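Local coordinates for protein BauA (Acinetobacter baumannii, PDB 6HCP) that probably carries ferric preacinetobactin across the outer membrane as a TonB-dependent siderophore receptor, at residues A[117-122]-A[289-294]; A[311-316]-A[343-348]; A[372-377]-A[416-421]. One frame throughout, in Å; residues are numbered along the deposited sequence.

Contact 1 (A[117-122]-A[289-294]). With EDO (1,2-ethanediol), chain P; EDO (1,2-ethanediol), chain G; EDO (1,2-ethanediol), chain V.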
loop_
_atom_site.group_PDB
_atom_site.type_symbol
_atom_site.label_atom_id
_atom_site.label_comp_id
_atom_site.label_asym_id
_atom_site.label_seq_id
_atom_site.Cartn_x
_atom_site.Cartn_y
_atom_site.Cartn_z
ATOM N N SER A 117 -4.543 -36.496 -11.655
ATOM C CA SER A 117 -5.647 -37.379 -11.919
ATOM C C SER A 117 -6.977 -36.667 -11.660
ATOM O O SER A 117 -7.031 -35.678 -10.917
ATOM C CB SER A 117 -5.521 -38.655 -11.140
ATOM O OG SER A 117 -5.384 -38.429 -9.746
ATOM N N MET A 118 -8.028 -37.147 -12.344
ATOM C CA MET A 118 -9.398 -36.703 -12.127
ATOM C C MET A 118 -10.241 -37.901 -11.683
ATOM O O MET A 118 -10.285 -38.892 -12.391
ATOM C CB MET A 118 -10.017 -36.083 -13.376
ATOM C CG MET A 118 -11.438 -35.543 -13.108
ATOM S SD MET A 118 -12.210 -34.845 -14.581
ATOM C CE MET A 118 -11.131 -33.466 -14.920
ATOM N N ASN A 119 -10.714 -37.872 -10.432
ATOM C CA ASN A 119 -11.420 -38.997 -9.841
ATOM C C ASN A 119 -10.584 -40.275 -10.018
ATOM O O ASN A 119 -11.125 -41.358 -10.314
ATOM C CB ASN A 119 -12.802 -39.152 -10.479
ATOM C CG ASN A 119 -13.676 -37.925 -10.289
ATOM O OD1 ASN A 119 -13.717 -37.360 -9.197
ATOM N ND2 ASN A 119 -14.391 -37.534 -11.327
ATOM N N GLY A 120 -9.263 -40.142 -9.871
ATOM C CA GLY A 120 -8.345 -41.285 -9.854
ATOM C C GLY A 120 -7.795 -41.654 -11.229
ATOM O O GLY A 120 -6.933 -42.533 -11.312
ATOM N N LEU A 121 -8.296 -41.031 -12.298
ATOM C CA LEU A 121 -7.924 -41.360 -13.684
ATOM C C LEU A 121 -6.967 -40.306 -14.259
ATOM O O LEU A 121 -7.290 -39.115 -14.271
ATOM C CB LEU A 121 -9.196 -41.440 -14.538
ATOM C CG LEU A 121 -9.036 -42.052 -15.929
ATOM C CD1 LEU A 121 -8.627 -43.524 -15.844
ATOM C CD2 LEU A 121 -10.314 -41.913 -16.743
ATOM N N PHE A 122 -5.872 -40.771 -14.864
ATOM C CA PHE A 122 -4.863 -39.901 -15.456
ATOM C C PHE A 122 -5.207 -39.631 -16.933
ATOM O O PHE A 122 -6.018 -40.339 -17.536
ATOM C CB PHE A 122 -3.488 -40.535 -15.238
ATOM C CG PHE A 122 -3.101 -40.666 -13.789
ATOM C CD1 PHE A 122 -3.472 -41.777 -13.045
ATOM C CD2 PHE A 122 -2.440 -39.637 -13.139
ATOM C CE1 PHE A 122 -3.187 -41.864 -11.692
ATOM C CE2 PHE A 122 -2.148 -39.728 -11.784
ATOM C CZ PHE A 122 -2.485 -40.854 -11.069
ATOM N N GLY A 289 -12.253 -32.591 -21.931
ATOM C CA GLY A 289 -12.133 -33.937 -21.354
ATOM C C GLY A 289 -13.478 -34.539 -21.010
ATOM O O GLY A 289 -14.424 -33.836 -20.709
ATOM N N ALA A 290 -13.501 -35.865 -20.867
ATOM C CA ALA A 290 -14.705 -36.582 -20.466
ATOM C C ALA A 290 -14.292 -37.947 -19.926
ATOM O O ALA A 290 -13.286 -38.515 -20.375
ATOM C CB ALA A 290 -15.651 -36.720 -21.637
ATOM N N MET A 291 -14.955 -38.373 -18.855
ATOM C CA MET A 291 -14.685 -39.685 -18.293
ATOM C C MET A 291 -15.963 -40.297 -17.723
ATOM O O MET A 291 -16.929 -39.601 -17.417
ATOM C CB MET A 291 -13.633 -39.637 -17.192
ATOM C CG MET A 291 -14.010 -38.760 -16.020
ATOM S SD MET A 291 -12.690 -38.758 -14.778
ATOM C CE MET A 291 -12.764 -40.427 -14.134
ATOM N N ILE A 292 -15.955 -41.628 -17.658
ATOM C CA ILE A 292 -17.038 -42.375 -17.069
ATOM C C ILE A 292 -16.442 -43.430 -16.158
ATOM O O ILE A 292 -15.427 -44.065 -16.492
ATOM C CB ILE A 292 -17.946 -42.999 -18.147
ATOM C CG1 ILE A 292 -19.117 -43.757 -17.512
ATOM C CG2 ILE A 292 -17.145 -43.885 -19.084
ATOM C CD1 ILE A 292 -20.206 -44.098 -18.503
ATOM N N ARG A 293 -17.084 -43.594 -15.010
ATOM C CA ARG A 293 -16.735 -44.578 -14.033
ATOM C C ARG A 293 -17.985 -45.390 -13.694
ATOM O O ARG A 293 -19.051 -44.831 -13.472
ATOM C CB ARG A 293 -16.230 -43.934 -12.738
ATOM C CG ARG A 293 -14.917 -43.177 -12.867
ATOM C CD ARG A 293 -14.511 -42.518 -11.556
ATOM N NE ARG A 293 -15.391 -41.425 -11.156
ATOM C CZ ARG A 293 -15.802 -41.224 -9.902
ATOM N NH1 ARG A 293 -15.442 -42.067 -8.947
ATOM N NH2 ARG A 293 -16.525 -40.161 -9.599
ATOM N N GLY A 294 -17.822 -46.710 -13.651
ATOM C CA GLY A 294 -18.899 -47.632 -13.265
ATOM C C GLY A 294 -18.429 -48.562 -12.175
ATOM O O GLY A 294 -17.258 -48.914 -12.127
HETATM C C1 EDO P . -9.722 -44.899 -10.509
HETATM O O1 EDO P . -10.280 -46.173 -10.173
HETATM C C2 EDO P . -10.131 -44.507 -11.916
HETATM O O2 EDO P . -11.277 -43.655 -11.839
HETATM C C1 EDO G . -5.098 -44.541 -16.186
HETATM O O1 EDO G . -5.202 -43.617 -15.077
HETATM C C2 EDO G . -4.045 -44.086 -17.185
HETATM O O2 EDO G . -2.719 -44.367 -16.705
HETATM C C1 EDO V . -13.165 -46.316 -8.864
HETATM O O1 EDO V . -14.254 -47.048 -8.296
HETATM C C2 EDO V . -13.759 -45.369 -9.889
HETATM O O2 EDO V . -15.171 -45.314 -9.636
#
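M291 and R293, on the lumen side of barrel strand 282-297, pack against the hairpin turn 118-121 of the plug, a buried plug-to-barrel contact. It rests on side chains: even the closest register pair, L121 CA and M291 CA, is 8.4 Å apart, too far for strand pairing. The turn is type I', closed by M118 N to L121 O and L121 N to M118 O, and G120 sits at a positive phi of 91°, where a CB would be jammed against the preceding carbonyl. M291 reaches the turn with its thioether end. Its CG stands between the backbone N and the carbonyl carbon (chi1 60°), and a bend at chi3 places CE. Its SD lies 3.8 Å from M118 CG, the two methionine chains running at a slant to each other, while its CE meets L121 CB at 3.7 Å. The L121 and M291 side chains run antiparallel to one another, CD2 of the leucine also touching the methionine CE. M118 O is approached at 3.4 Å by M291 SD, a van der Waals contact.

R293 works differently. Its guanidinium lies over the side chain of N119, with N119 CB 3.5 Å from R293 NE and offset toward the rim of that face. Amide and guanidinium planes are 27° apart and stacked; the polar ends bond to other residues, N119 ND2 to T165 and R293 NH2 to Y167, and F241 adds a cation-pi contact to the arginine. N119 O accepts a 2.8 Å hydrogen bond from O2 of an ethanediol, which also lies 3.4 Å from R293 CD and so sits between turn and strand. Such an interface, a plug hairpin resting on inward-facing side chains of the wall, is characteristic of the plugged beta-barrel of TonB-dependent receptors.

Contact 2 (A[311-316]-A[343-348]). With EDO (1,2-ethanediol), chain L; EDO (1,2-ethanediol), chain J.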
loop_
_atom_site.group_PDB
_atom_site.type_symbol
_atom_site.label_atom_id
_atom_site.label_comp_id
_atom_site.label_asym_id
_atom_site.label_seq_id
_atom_site.Cartn_x
_atom_site.Cartn_y
_atom_site.Cartn_z
ATOM N N SER A 311 -9.308 -36.965 -23.581
ATOM C CA SER A 311 -9.178 -35.545 -23.557
ATOM C C SER A 311 -8.381 -35.109 -24.773
ATOM O O SER A 311 -7.656 -35.906 -25.378
ATOM C CB SER A 311 -8.546 -35.060 -22.255
ATOM O OG SER A 311 -7.179 -35.433 -22.180
ATOM N N THR A 312 -8.522 -33.829 -25.115
ATOM C CA THR A 312 -7.734 -33.213 -26.136
ATOM C C THR A 312 -7.178 -31.899 -25.586
ATOM O O THR A 312 -7.866 -31.187 -24.878
ATOM C CB THR A 312 -8.553 -32.949 -27.408
ATOM O OG1 THR A 312 -9.587 -32.049 -27.013
ATOM C CG2 THR A 312 -9.143 -34.206 -28.015
ATOM N N THR A 313 -5.967 -31.584 -26.016
ATOM C CA THR A 313 -5.283 -30.351 -25.714
ATOM C C THR A 313 -4.844 -29.713 -27.026
ATOM O O THR A 313 -4.258 -30.377 -27.865
ATOM C CB THR A 313 -4.053 -30.604 -24.837
ATOM O OG1 THR A 313 -4.507 -31.159 -23.604
ATOM C CG2 THR A 313 -3.217 -29.355 -24.638
ATOM N N GLU A 314 -5.082 -28.406 -27.159
ATOM C CA GLU A 314 -4.514 -27.619 -28.235
ATOM C C GLU A 314 -3.767 -26.442 -27.616
ATOM O O GLU A 314 -4.393 -25.619 -26.950
ATOM C CB GLU A 314 -5.619 -27.114 -29.175
ATOM C CG GLU A 314 -6.402 -28.227 -29.857
ATOM C CD GLU A 314 -7.565 -27.735 -30.712
ATOM O OE1 GLU A 314 -7.731 -26.515 -30.829
ATOM O OE2 GLU A 314 -8.222 -28.572 -31.336
ATOM N N TYR A 315 -2.441 -26.442 -27.786
ATOM C CA TYR A 315 -1.539 -25.469 -27.214
ATOM C C TYR A 315 -0.958 -24.615 -28.328
ATOM O O TYR A 315 -0.439 -25.150 -29.299
ATOM C CB TYR A 315 -0.406 -26.151 -26.453
ATOM C CG TYR A 315 0.615 -25.221 -25.852
ATOM C CD1 TYR A 315 0.430 -24.648 -24.599
ATOM C CD2 TYR A 315 1.820 -24.992 -26.485
ATOM C CE1 TYR A 315 1.400 -23.835 -24.030
ATOM C CE2 TYR A 315 2.801 -24.184 -25.927
ATOM C CZ TYR A 315 2.581 -23.581 -24.703
ATOM O OH TYR A 315 3.562 -22.805 -24.153
ATOM N N LYS A 316 -0.877 -23.305 -28.073
ATOM C CA LYS A 316 -0.243 -22.371 -28.983
ATOM C C LYS A 316 0.525 -21.308 -28.193
ATOM O O LYS A 316 0.025 -20.784 -27.209
ATOM C CB LYS A 316 -1.308 -21.686 -29.849
ATOM C CG LYS A 316 -2.072 -22.603 -30.800
ATOM C CD LYS A 316 -3.158 -21.834 -31.555
ATOM C CE LYS A 316 -3.760 -22.611 -32.703
ATOM N NZ LYS A 316 -4.352 -23.868 -32.212
ATOM N N VAL A 343 -2.795 -32.691 -28.940
ATOM C CA VAL A 343 -2.647 -34.048 -28.408
ATOM C C VAL A 343 -4.027 -34.620 -28.067
ATOM O O VAL A 343 -4.912 -33.937 -27.504
ATOM C CB VAL A 343 -1.629 -34.102 -27.256
ATOM C CG1 VAL A 343 -1.742 -32.939 -26.313
ATOM C CG2 VAL A 343 -1.625 -35.420 -26.494
ATOM N N ASP A 344 -4.242 -35.856 -28.529
ATOM C CA ASP A 344 -5.443 -36.637 -28.258
ATOM C C ASP A 344 -5.076 -37.794 -27.323
ATOM O O ASP A 344 -4.183 -38.590 -27.637
ATOM C CB ASP A 344 -6.039 -37.193 -29.555
ATOM C CG ASP A 344 -6.666 -36.138 -30.454
ATOM O OD1 ASP A 344 -7.140 -35.125 -29.926
ATOM O OD2 ASP A 344 -6.682 -36.346 -31.674
ATOM N N LYS A 345 -5.784 -37.877 -26.193
ATOM C CA LYS A 345 -5.472 -38.796 -25.119
ATOM C C LYS A 345 -6.667 -39.729 -24.899
ATOM O O LYS A 345 -7.811 -39.290 -24.932
ATOM C CB LYS A 345 -5.185 -38.014 -23.832
ATOM C CG LYS A 345 -3.905 -37.193 -23.821
ATOM C CD LYS A 345 -3.888 -36.047 -22.802
ATOM C CE LYS A 345 -4.289 -34.736 -23.459
ATOM N NZ LYS A 345 -4.986 -33.820 -22.532
ATOM N N LYS A 346 -6.366 -40.969 -24.501
ATOM C CA LYS A 346 -7.353 -41.918 -24.006
ATOM C C LYS A 346 -6.767 -42.693 -22.832
ATOM O O LYS A 346 -5.580 -42.995 -22.825
ATOM C CB LYS A 346 -7.735 -42.913 -25.111
ATOM C CG LYS A 346 -8.415 -42.303 -26.330
ATOM C CD LYS A 346 -8.730 -43.343 -27.408
ATOM C CE LYS A 346 -8.797 -42.767 -28.809
ATOM N NZ LYS A 346 -9.669 -41.571 -28.867
ATOM N N SER A 347 -7.607 -43.044 -21.863
ATOM C CA SER A 347 -7.115 -43.689 -20.681
ATOM C C SER A 347 -8.203 -44.571 -20.066
ATOM O O SER A 347 -9.403 -44.334 -20.203
ATOM C CB SER A 347 -6.579 -42.681 -19.678
ATOM O OG SER A 347 -7.579 -41.761 -19.361
ATOM N N ALA A 348 -7.756 -45.587 -19.342
ATOM C CA ALA A 348 -8.680 -46.542 -18.747
ATOM C C ALA A 348 -8.039 -47.151 -17.513
ATOM O O ALA A 348 -6.813 -47.306 -17.448
ATOM C CB ALA A 348 -9.058 -47.596 -19.773
HETATM C C1 EDO L . -3.793 -34.297 -33.510
HETATM O O1 EDO L . -5.114 -34.640 -33.087
HETATM C C2 EDO L . -2.827 -35.215 -32.784
HETATM O O2 EDO L . -3.263 -36.577 -32.865
HETATM C C1 EDO J . 6.392 -26.027 -23.964
HETATM O O1 EDO J . 7.557 -26.817 -24.210
HETATM C C2 EDO J . 6.854 -24.631 -23.582
HETATM O O2 EDO J . 6.325 -23.637 -24.470
#
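K345 slants across T313 and carries its ammonium group over the neighbouring strand, where NZ donates to two hydroxyls, S311 OG at 2.7 Å and T313 OG1 at 2.9 Å. The route is bent: chi3 of -96° turns CE out of the extended line, and CE itself passes 3.2 Å from S311 OG. The hydroxyls belong to residues two apart on strand 311-316, hence both rise on the same face as K345. Each has another partner, G123 O for S311 OG and D287 for T313 OG1; the carboxylate close by probably helps to stabilise the lysine's positive charge. V343 completes this face with CG1 against T313 CB, 3.6 Å away.

On the reverse face T312 and D344, a non-hydrogen-bonded pair, project alongside each other.

The backbones account for these orientations. S311 pairs with K345 and T313 with V343 through reciprocal N-H to O bonds, of which K345 N to S311 O is 2.8 Å long and T313 N to V343 O 3.0 Å. The segment axes approach to 4.9 Å with their directions 159° apart. G123 lies in the plug range, so S311 links wall to plug. The whole is an antiparallel strand pair of the TonB-dependent receptor beta-barrel, with the S311 hydroxyl reaching inward to the plug.

Contact 3 (A[372-377]-A[416-421]). With EDO (1,2-ethanediol), chain L; EDO (1,2-ethanediol), chain N; EDO (1,2-ethanediol), chain F.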
loop_
_atom_site.group_PDB
_atom_site.type_symbol
_atom_site.label_atom_id
_atom_site.label_comp_id
_atom_site.label_asym_id
_atom_site.label_seq_id
_atom_site.Cartn_x
_atom_site.Cartn_y
_atom_site.Cartn_z
ATOM N N TYR A 372 -3.044 -46.066 -21.072
ATOM C CA TYR A 372 -3.015 -44.668 -21.530
ATOM C C TYR A 372 -2.367 -44.620 -22.912
ATOM O O TYR A 372 -1.389 -45.300 -23.170
ATOM C CB TYR A 372 -2.251 -43.777 -20.550
ATOM C CG TYR A 372 -1.897 -42.416 -21.095
ATOM C CD1 TYR A 372 -0.749 -42.220 -21.844
ATOM C CD2 TYR A 372 -2.740 -41.333 -20.907
ATOM C CE1 TYR A 372 -0.410 -40.970 -22.339
ATOM C CE2 TYR A 372 -2.429 -40.083 -21.416
ATOM C CZ TYR A 372 -1.239 -39.887 -22.087
ATOM O OH TYR A 372 -0.920 -38.654 -22.576
ATOM N N ASN A 373 -2.982 -43.866 -23.824
ATOM C CA ASN A 373 -2.416 -43.653 -25.148
ATOM C C ASN A 373 -2.627 -42.189 -25.530
ATOM O O ASN A 373 -3.695 -41.638 -25.289
ATOM C CB ASN A 373 -3.032 -44.573 -26.210
ATOM C CG ASN A 373 -2.442 -44.352 -27.588
ATOM O OD1 ASN A 373 -1.323 -44.778 -27.872
ATOM N ND2 ASN A 373 -3.137 -43.595 -28.420
ATOM N N HIS A 374 -1.618 -41.589 -26.159
ATOM C CA HIS A 374 -1.832 -40.307 -26.820
ATOM C C HIS A 374 -1.160 -40.304 -28.187
ATOM O O HIS A 374 -0.185 -41.013 -28.425
ATOM C CB HIS A 374 -1.420 -39.118 -25.923
ATOM C CG HIS A 374 0.026 -38.765 -25.893
ATOM N ND1 HIS A 374 0.677 -38.525 -24.695
ATOM C CD2 HIS A 374 0.893 -38.417 -26.872
ATOM C CE1 HIS A 374 1.905 -38.105 -24.950
ATOM N NE2 HIS A 374 2.060 -38.016 -26.287
ATOM N N THR A 375 -1.735 -39.493 -29.078
ATOM C CA THR A 375 -1.131 -39.120 -30.324
ATOM C C THR A 375 -1.021 -37.598 -30.352
ATOM O O THR A 375 -1.905 -36.918 -29.844
ATOM C CB THR A 375 -1.953 -39.632 -31.516
ATOM O OG1 THR A 375 -3.228 -38.992 -31.483
ATOM C CG2 THR A 375 -2.140 -41.133 -31.481
ATOM N N GLN A 376 0.085 -37.104 -30.903
ATOM C CA GLN A 376 0.424 -35.691 -30.836
ATOM C C GLN A 376 1.007 -35.241 -32.180
ATOM O O GLN A 376 1.734 -35.968 -32.837
ATOM C CB GLN A 376 1.401 -35.464 -29.688
ATOM C CG GLN A 376 1.791 -34.007 -29.468
ATOM C CD GLN A 376 2.442 -33.810 -28.118
ATOM O OE1 GLN A 376 2.018 -34.406 -27.128
ATOM N NE2 GLN A 376 3.518 -33.042 -28.095
ATOM N N ASP A 377 0.715 -33.993 -32.540
ATOM C CA ASP A 377 1.404 -33.274 -33.591
ATOM C C ASP A 377 2.037 -32.010 -33.002
ATOM O O ASP A 377 1.361 -31.258 -32.309
ATOM C CB ASP A 377 0.418 -32.886 -34.692
ATOM C CG ASP A 377 -0.108 -34.081 -35.479
ATOM O OD1 ASP A 377 0.696 -34.966 -35.781
ATOM O OD2 ASP A 377 -1.320 -34.119 -35.731
ATOM N N SER A 416 4.015 -37.758 -32.884
ATOM C CA SER A 416 4.570 -38.587 -31.811
ATOM C C SER A 416 3.433 -39.303 -31.091
ATOM O O SER A 416 2.265 -38.928 -31.228
ATOM C CB SER A 416 5.427 -37.779 -30.873
ATOM O OG SER A 416 4.663 -36.741 -30.262
ATOM N N THR A 417 3.774 -40.405 -30.409
ATOM C CA THR A 417 2.825 -41.173 -29.652
ATOM C C THR A 417 3.489 -41.620 -28.348
ATOM O O THR A 417 4.707 -41.746 -28.255
ATOM C CB THR A 417 2.281 -42.399 -30.408
ATOM O OG1 THR A 417 3.289 -43.410 -30.385
ATOM C CG2 THR A 417 1.873 -42.095 -31.833
ATOM N N LEU A 418 2.635 -41.877 -27.353
ATOM C CA LEU A 418 3.013 -42.458 -26.106
ATOM C C LEU A 418 1.922 -43.445 -25.696
ATOM O O LEU A 418 0.719 -43.164 -25.795
ATOM C CB LEU A 418 3.151 -41.363 -25.047
ATOM C CG LEU A 418 3.606 -41.839 -23.663
ATOM C CD1 LEU A 418 4.969 -42.491 -23.740
ATOM C CD2 LEU A 418 3.645 -40.657 -22.684
ATOM N N SER A 419 2.359 -44.631 -25.277
ATOM C CA SER A 419 1.466 -45.696 -24.844
ATOM C C SER A 419 2.009 -46.295 -23.551
ATOM O O SER A 419 3.211 -46.578 -23.454
ATOM C CB SER A 419 1.338 -46.763 -25.904
ATOM O OG SER A 419 0.684 -46.254 -27.046
ATOM N N THR A 420 1.122 -46.482 -22.568
ATOM C CA THR A 420 1.494 -47.118 -21.306
ATOM C C THR A 420 0.389 -48.077 -20.882
ATOM O O THR A 420 -0.790 -47.915 -21.235
ATOM C CB THR A 420 1.740 -46.115 -20.170
ATOM O OG1 THR A 420 0.500 -45.494 -19.818
ATOM C CG2 THR A 420 2.738 -45.039 -20.513
ATOM N N SER A 421 0.794 -49.160 -20.217
ATOM C CA SER A 421 -0.185 -50.078 -19.654
ATOM C C SER A 421 0.394 -50.671 -18.368
ATOM O O SER A 421 1.622 -50.664 -18.175
ATOM C CB SER A 421 -0.538 -51.141 -20.639
ATOM O OG SER A 421 0.575 -51.998 -20.805
HETATM C C1 EDO L . -3.793 -34.297 -33.510
HETATM O O1 EDO L . -5.114 -34.640 -33.087
HETATM C C2 EDO L . -2.827 -35.215 -32.784
HETATM O O2 EDO L . -3.263 -36.577 -32.865
HETATM C C1 EDO N . 3.110 -50.124 -24.276
HETATM O O1 EDO N . 2.811 -50.524 -25.609
HETATM C C2 EDO N . 1.785 -50.023 -23.545
HETATM O O2 EDO N . 1.041 -51.228 -23.757
HETATM C C1 EDO F . 4.415 -31.604 -24.279
HETATM O O1 EDO F . 4.537 -32.659 -25.227
HETATM C C2 EDO F . 5.472 -30.562 -24.579
HETATM O O2 EDO F . 5.612 -30.499 -25.989
HETATM O O HOH W 1 4.556 -37.408 -27.485
#
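H374 ND1 and Y372 OH share the shortest sound side-chain bond, 2.7 Å, in which either may be the donor; it probably helps to set the rotation of the imidazole, whose face meets L418 on the facing strand. The setting is an antiparallel strand pair in the wall of the TonB-dependent receptor beta-barrel, with segment directions 177° apart and axes 4.7 Å from each other at closest. Three hydrogen-bonded pairs, Y372 with T420, H374 with L418 and Q376 with S416, are each joined by two backbone bonds; H374 N to L418 O is 2.8 Å long.

The H374 side chain stands with CG between its own backbone N and carbonyl carbon (chi1 82°), and its ring leans over the partner strand. L418 CB sits over one ring face, 3.7 Å from the centroid and 19° off the normal, which satisfies a CH-pi contact. L418 CD2 continues to the tyrosine, reaching CE1 of Y372 at 4.1 Å, the two side chains crossing at about a right angle. Toward the start of segment 372-377, T420 OG1 packs 3.3 Å from Y372 CB. Neighbouring strands flank both sides: V343 and K345 touch H374, and V447 touches L418.

The remaining imidazole nitrogen is occupied as well. One water, in the plane of the ring at its edge, lies 2.8 Å from H374 NE2 and 2.9 Å from S416 OG, bridging the strands.

In the fold
The three contacts follow one another along the chain, each closing before the next opens. Strands 282-297, 302-318, 331-358, 361-381 and 412-431 are consecutive neighbours in the barrel wall, so contacts 2 and 3 are successive wall pairings, with centres about 9 Å apart. They join through backbone bonds such as K346 N to N373 O, 2.9 Å, and both border one ethanediol, which is hydrogen-bonded to T375 OG1. Contact 1, its centre about 14 Å from that of contact 2 and 17 Å from that of contact 3, adds the plug: F122 O meets S347 OG at 2.8 Å, a probable hydrogen bond. The plug hairpin thus touches two wall strands, 282-297 and 331-358, consistent with a plug seated inside the barrel.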